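Local coordinates for protein fatty acid synthase 1, isoform A (Drosophila melanogaster, PDB 6FN6) that probably synthesises long-chain saturated fatty acids de novo, this piece being the modifying region with its dehydratase, enoylreductase and ketoreductase domains, at residues 642-647 with 683-688; 710-715 with 782-787. All coordinates share one frame; numbering follows the deposited sequence.

Interaction 1: residues 642-647 with 683-688; sequences EFAGRD and EEASTV
With chi1 of 62°, E642 turns CG in between its own backbone N and carbonyl carbon, and the chain then runs extended (chi2 -173°), carrying the carboxylate to the backbone of S686-V688. A644 sends CB toward the same turn, where it meets S686 CB at 3.7 Å; A685 CB adds a looser apolar touch at 4.4 Å. The S686 hydroxyl is drawn back to its own helical turn, OG donating to E683 O at 2.6 Å from above the carbonyl plane, which leaves the CB methylene against the strand. T687 OG1 donates to E684 O at 2.7 Å almost in line with that carbonyl, which also accepts T687 N. No direct hydrogen bond joins the segments. Instead one water, within hydrogen-bonding distance of E642 OE2 (2.8 Å) and T687 O (2.6 Å), links them, while E642 OE1 stands 3.3 Å from S686 O, both acceptors. C690 N and N612 ND2 donate to OE1 and OE2. Strand 642-646, in the mixed sheet of what is probably the enoylreductase's substrate-binding portion, thus packs on turn 685-688 through small apolar groups, and these donors would probably offset the repulsion between the buried carboxylate and S686 O.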
loop_
_atom_site.group_PDB
_atom_site.type_symbol
_atom_site.label_atom_id
_atom_site.label_comp_id
_atom_site.label_asym_id
_atom_site.label_seq_id
_atom_site.Cartn_x
_atom_site.Cartn_y
_atom_site.Cartn_z
ATOM N N GLU A 642 29.874 7.478 12.025
ATOM C CA GLU A 642 30.477 6.765 13.145
ATOM C C GLU A 642 31.995 6.806 13.052
ATOM O O GLU A 642 32.549 7.181 12.019
ATOM C CB GLU A 642 29.992 5.315 13.176
ATOM C CG GLU A 642 30.384 4.517 11.940
ATOM C CD GLU A 642 29.759 3.135 11.901
ATOM O OE1 GLU A 642 29.621 2.506 12.970
ATOM O OE2 GLU A 642 29.409 2.676 10.794
ATOM N N PHE A 643 32.666 6.409 14.130
ATOM C CA PHE A 643 34.123 6.383 14.143
ATOM C C PHE A 643 34.674 5.587 15.321
ATOM O O PHE A 643 33.999 5.392 16.332
ATOM C CB PHE A 643 34.684 7.808 14.199
ATOM C CG PHE A 643 34.457 8.498 15.517
ATOM C CD1 PHE A 643 35.361 8.353 16.555
ATOM C CD2 PHE A 643 33.341 9.293 15.718
ATOM C CE1 PHE A 643 35.158 8.983 17.767
ATOM C CE2 PHE A 643 33.134 9.927 16.929
ATOM C CZ PHE A 643 34.043 9.770 17.953
ATOM N N ALA A 644 35.916 5.143 15.174
ATOM C CA ALA A 644 36.691 4.615 16.286
ATOM C C ALA A 644 37.894 5.528 16.491
ATOM O O ALA A 644 38.557 5.915 15.529
ATOM C CB ALA A 644 37.130 3.189 16.017
ATOM N N GLY A 645 38.170 5.873 17.742
ATOM C CA GLY A 645 39.245 6.796 18.042
ATOM C C GLY A 645 39.603 6.862 19.512
ATOM O O GLY A 645 39.431 5.890 20.248
ATOM N N ARG A 646 40.101 8.017 19.938
ATOM C CA ARG A 646 40.531 8.209 21.318
ATOM C C ARG A 646 39.743 9.302 22.029
ATOM O O ARG A 646 39.335 10.294 21.424
ATOM C CB ARG A 646 42.025 8.528 21.368
ATOM C CG ARG A 646 42.899 7.350 20.978
ATOM C CD ARG A 646 44.369 7.632 21.217
ATOM N NE ARG A 646 45.204 6.511 20.798
ATOM C CZ ARG A 646 45.409 5.414 21.524
ATOM N NH1 ARG A 646 46.186 4.447 21.058
ATOM N NH2 ARG A 646 44.840 5.278 22.716
ATOM N N ASP A 647 39.539 9.100 23.326
ATOM C CA ASP A 647 38.800 10.037 24.161
ATOM C C ASP A 647 39.664 11.259 24.462
ATOM O O ASP A 647 40.852 11.278 24.144
ATOM C CB ASP A 647 38.372 9.343 25.458
ATOM C CG ASP A 647 37.436 10.186 26.298
ATOM O OD1 ASP A 647 36.222 10.196 26.008
ATOM O OD2 ASP A 647 37.916 10.837 27.251
ATOM N N GLU A 683 40.377 -0.451 13.939
ATOM C CA GLU A 683 39.874 -0.809 12.618
ATOM C C GLU A 683 38.622 -1.674 12.748
ATOM O O GLU A 683 37.607 -1.424 12.097
ATOM C CB GLU A 683 40.962 -1.536 11.821
ATOM C CG GLU A 683 40.496 -2.175 10.523
ATOM C CD GLU A 683 41.624 -2.876 9.790
ATOM O OE1 GLU A 683 41.375 -3.936 9.174
ATOM O OE2 GLU A 683 42.763 -2.366 9.829
ATOM N N GLU A 684 38.707 -2.698 13.588
ATOM C CA GLU A 684 37.591 -3.603 13.814
ATOM C C GLU A 684 36.423 -2.894 14.494
ATOM O O GLU A 684 35.281 -2.984 14.042
ATOM C CB GLU A 684 38.045 -4.786 14.670
ATOM C CG GLU A 684 38.881 -5.812 13.927
ATOM C CD GLU A 684 39.467 -6.861 14.853
ATOM O OE1 GLU A 684 38.883 -7.102 15.930
ATOM O OE2 GLU A 684 40.515 -7.442 14.504
ATOM N N ALA A 685 36.719 -2.186 15.579
ATOM C CA ALA A 685 35.686 -1.556 16.393
ATOM C C ALA A 685 34.840 -0.572 15.588
ATOM O O ALA A 685 33.626 -0.481 15.784
ATOM C CB ALA A 685 36.320 -0.854 17.584
ATOM N N SER A 686 35.481 0.150 14.675
ATOM C CA SER A 686 34.809 1.177 13.883
ATOM C C SER A 686 33.604 0.636 13.116
ATOM O O SER A 686 32.712 1.396 12.738
ATOM C CB SER A 686 35.798 1.815 12.902
ATOM O OG SER A 686 36.358 0.845 12.034
ATOM N N THR A 687 33.584 -0.672 12.880
ATOM C CA THR A 687 32.537 -1.292 12.072
ATOM C C THR A 687 31.241 -1.541 12.847
ATOM O O THR A 687 30.202 -1.813 12.248
ATOM C CB THR A 687 33.005 -2.640 11.493
ATOM O OG1 THR A 687 33.163 -3.586 12.556
ATOM C CG2 THR A 687 34.328 -2.485 10.763
ATOM N N VAL A 688 31.299 -1.443 14.170
ATOM C CA VAL A 688 30.209 -1.927 15.021
ATOM C C VAL A 688 29.049 -0.941 15.229
ATOM O O VAL A 688 27.895 -1.313 15.034
ATOM C CB VAL A 688 30.776 -2.368 16.389
ATOM C CG1 VAL A 688 29.656 -2.709 17.367
ATOM C CG2 VAL A 688 31.701 -3.552 16.218
HETATM O O HOH W 1 28.658 0.110 11.499
#

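Interaction 2: residues 710-715 with 782-787; sequences KILIHA and DLVLNS
The carbonyl oxygen of K710 takes two N-H groups at once, from D782 N at 2.8 Å and from L783 N at 3.2 Å, the second in the carbonyl plane. D782 also answers with its side chain: OD2 uses its anti lone pair to accept from K710 N at 3.0 Å, in a nearly straight bond (169°). An alanine in place of D782 would probably leave K710 N without this acceptor and loosen the start of the strand pairing. Beyond that, the pairing is regular and parallel: L712 N donates to L783 O, L785 N to L712 O, and H714 N to L785 O in a longer bond of 3.3 Å. The strand axes lie 4.7 Å apart at an angle of 11°. On one face I711 CG1 rests on L783 CB at 3.8 Å and I713 CD1 reaches L785 CB; on the other, L712 and V784 lie side by side, pointing the same way. Past the last bridge, N786 OD1 approaches the H714 ring at its edge, 3.1 Å from CD2, with the amide and ring planes 67° apart. Both ring nitrogens have outside partners, NE2 with S796 and ND1 with T738; N786 OD1 also accepts from L788 N, and its ND2 bonds E808. The two strands are neighbours inside a six-stranded parallel sheet of Rossmann type, flanked by strand 734-739 beside 710-713 and strand 804-808 beside 781-786, with helix 791-797 packing on N786.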
loop_
_atom_site.group_PDB
_atom_site.type_symbol
_atom_site.label_atom_id
_atom_site.label_comp_id
_atom_site.label_asym_id
_atom_site.label_seq_id
_atom_site.Cartn_x
_atom_site.Cartn_y
_atom_site.Cartn_z
ATOM N N LYS A 710 11.222 -17.362 12.636
ATOM C CA LYS A 710 11.877 -17.315 11.334
ATOM C C LYS A 710 12.020 -15.868 10.872
ATOM O O LYS A 710 11.049 -15.110 10.895
ATOM C CB LYS A 710 11.087 -18.116 10.296
ATOM C CG LYS A 710 10.798 -19.560 10.681
ATOM C CD LYS A 710 9.832 -20.200 9.692
ATOM C CE LYS A 710 9.554 -21.654 10.029
ATOM N NZ LYS A 710 8.489 -22.226 9.159
ATOM N N ILE A 711 13.220 -15.481 10.456
ATOM C CA ILE A 711 13.437 -14.120 9.969
ATOM C C ILE A 711 14.110 -14.123 8.600
ATOM O O ILE A 711 15.047 -14.884 8.352
ATOM C CB ILE A 711 14.268 -13.298 10.972
ATOM C CG1 ILE A 711 14.337 -11.836 10.520
ATOM C CG2 ILE A 711 15.678 -13.867 11.096
ATOM C CD1 ILE A 711 14.775 -10.874 11.608
ATOM N N LEU A 712 13.635 -13.241 7.728
ATOM C CA LEU A 712 14.220 -13.064 6.405
ATOM C C LEU A 712 15.092 -11.820 6.395
ATOM O O LEU A 712 14.583 -10.699 6.443
ATOM C CB LEU A 712 13.127 -12.952 5.338
ATOM C CG LEU A 712 13.600 -12.631 3.915
ATOM C CD1 LEU A 712 14.536 -13.709 3.395
ATOM C CD2 LEU A 712 12.414 -12.452 2.979
ATOM N N ILE A 713 16.405 -12.027 6.349
ATOM C CA ILE A 713 17.364 -10.928 6.306
ATOM C C ILE A 713 17.859 -10.736 4.879
ATOM O O ILE A 713 18.672 -11.521 4.386
ATOM C CB ILE A 713 18.568 -11.170 7.243
ATOM C CG1 ILE A 713 18.118 -11.692 8.610
ATOM C CG2 ILE A 713 19.393 -9.900 7.380
ATOM C CD1 ILE A 713 17.351 -10.697 9.435
ATOM N N HIS A 714 17.370 -9.697 4.214
ATOM C CA HIS A 714 17.836 -9.380 2.871
ATOM C C HIS A 714 19.239 -8.781 2.928
ATOM O O HIS A 714 19.664 -8.274 3.967
ATOM C CB HIS A 714 16.876 -8.411 2.180
ATOM C CG HIS A 714 15.684 -9.074 1.563
ATOM N ND1 HIS A 714 15.762 -10.288 0.914
ATOM C CD2 HIS A 714 14.388 -8.694 1.493
ATOM C CE1 HIS A 714 14.565 -10.625 0.470
ATOM N NE2 HIS A 714 13.713 -9.674 0.809
ATOM N N ALA A 715 19.957 -8.864 1.812
ATOM C CA ALA A 715 21.318 -8.343 1.720
ATOM C C ALA A 715 22.190 -8.932 2.820
ATOM O O ALA A 715 22.809 -8.202 3.593
ATOM C CB ALA A 715 21.312 -6.823 1.802
ATOM N N ASP A 782 8.306 -14.802 10.441
ATOM C CA ASP A 782 7.749 -13.924 11.468
ATOM C C ASP A 782 8.250 -12.489 11.355
ATOM O O ASP A 782 7.573 -11.556 11.783
ATOM C CB ASP A 782 8.072 -14.462 12.861
ATOM C CG ASP A 782 7.534 -15.857 13.081
ATOM O OD1 ASP A 782 6.296 -16.004 13.168
ATOM O OD2 ASP A 782 8.346 -16.802 13.168
ATOM N N LEU A 783 9.448 -12.315 10.805
ATOM C CA LEU A 783 9.995 -10.980 10.603
ATOM C C LEU A 783 10.708 -10.883 9.266
ATOM O O LEU A 783 11.274 -11.861 8.775
ATOM C CB LEU A 783 10.972 -10.601 11.719
ATOM C CG LEU A 783 10.546 -10.810 13.170
ATOM C CD1 LEU A 783 11.278 -12.006 13.756
ATOM C CD2 LEU A 783 10.802 -9.562 13.995
ATOM N N VAL A 784 10.681 -9.687 8.689
ATOM C CA VAL A 784 11.438 -9.394 7.484
ATOM C C VAL A 784 12.218 -8.109 7.713
ATOM O O VAL A 784 11.637 -7.066 8.016
ATOM C CB VAL A 784 10.520 -9.270 6.252
ATOM C CG1 VAL A 784 11.335 -8.963 4.998
ATOM C CG2 VAL A 784 9.708 -10.540 6.064
ATOM N N LEU A 785 13.537 -8.195 7.581
ATOM C CA LEU A 785 14.387 -7.012 7.604
ATOM C C LEU A 785 14.739 -6.661 6.169
ATOM O O LEU A 785 15.590 -7.306 5.557
ATOM C CB LEU A 785 15.649 -7.255 8.430
ATOM C CG LEU A 785 16.575 -6.050 8.613
ATOM C CD1 LEU A 785 15.888 -4.945 9.411
ATOM C CD2 LEU A 785 17.877 -6.471 9.279
ATOM N N ASN A 786 14.077 -5.640 5.634
ATOM C CA ASN A 786 14.153 -5.342 4.207
ATOM C C ASN A 786 14.928 -4.059 3.887
ATOM O O ASN A 786 14.712 -3.015 4.506
ATOM C CB ASN A 786 12.742 -5.233 3.630
ATOM C CG ASN A 786 12.740 -5.055 2.128
ATOM O OD1 ASN A 786 13.466 -5.743 1.410
ATOM N ND2 ASN A 786 11.926 -4.126 1.644
ATOM N N SER A 787 15.828 -4.159 2.910
ATOM C CA SER A 787 16.509 -2.997 2.346
ATOM C C SER A 787 16.336 -2.982 0.825
ATOM O O SER A 787 16.930 -2.156 0.133
ATOM C CB SER A 787 17.995 -2.995 2.710
ATOM O OG SER A 787 18.628 -4.193 2.295
#

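Overall arrangement
Interaction 1 closes before interaction 2 opens along the chain, and their centres lie 27 Å apart, with nearest atoms about 13 Å from each other and no touch. They share no sheet. Interaction 1 sets strand 642-646 of a mixed, curled sheet against the turn 685-688; interaction 2 joins two strands of the six-stranded parallel sheet, and helix 689-702 lies between them in sequence. Strands 868-872 and 891-895 bring the chain back to the mixed sheet after the parallel one. This layout is consistent with the enoylreductase part of the synthase, in which a Rossmann-type nucleotide-binding fold is inserted into a substrate-binding portion, as in medium-chain dehydrogenases.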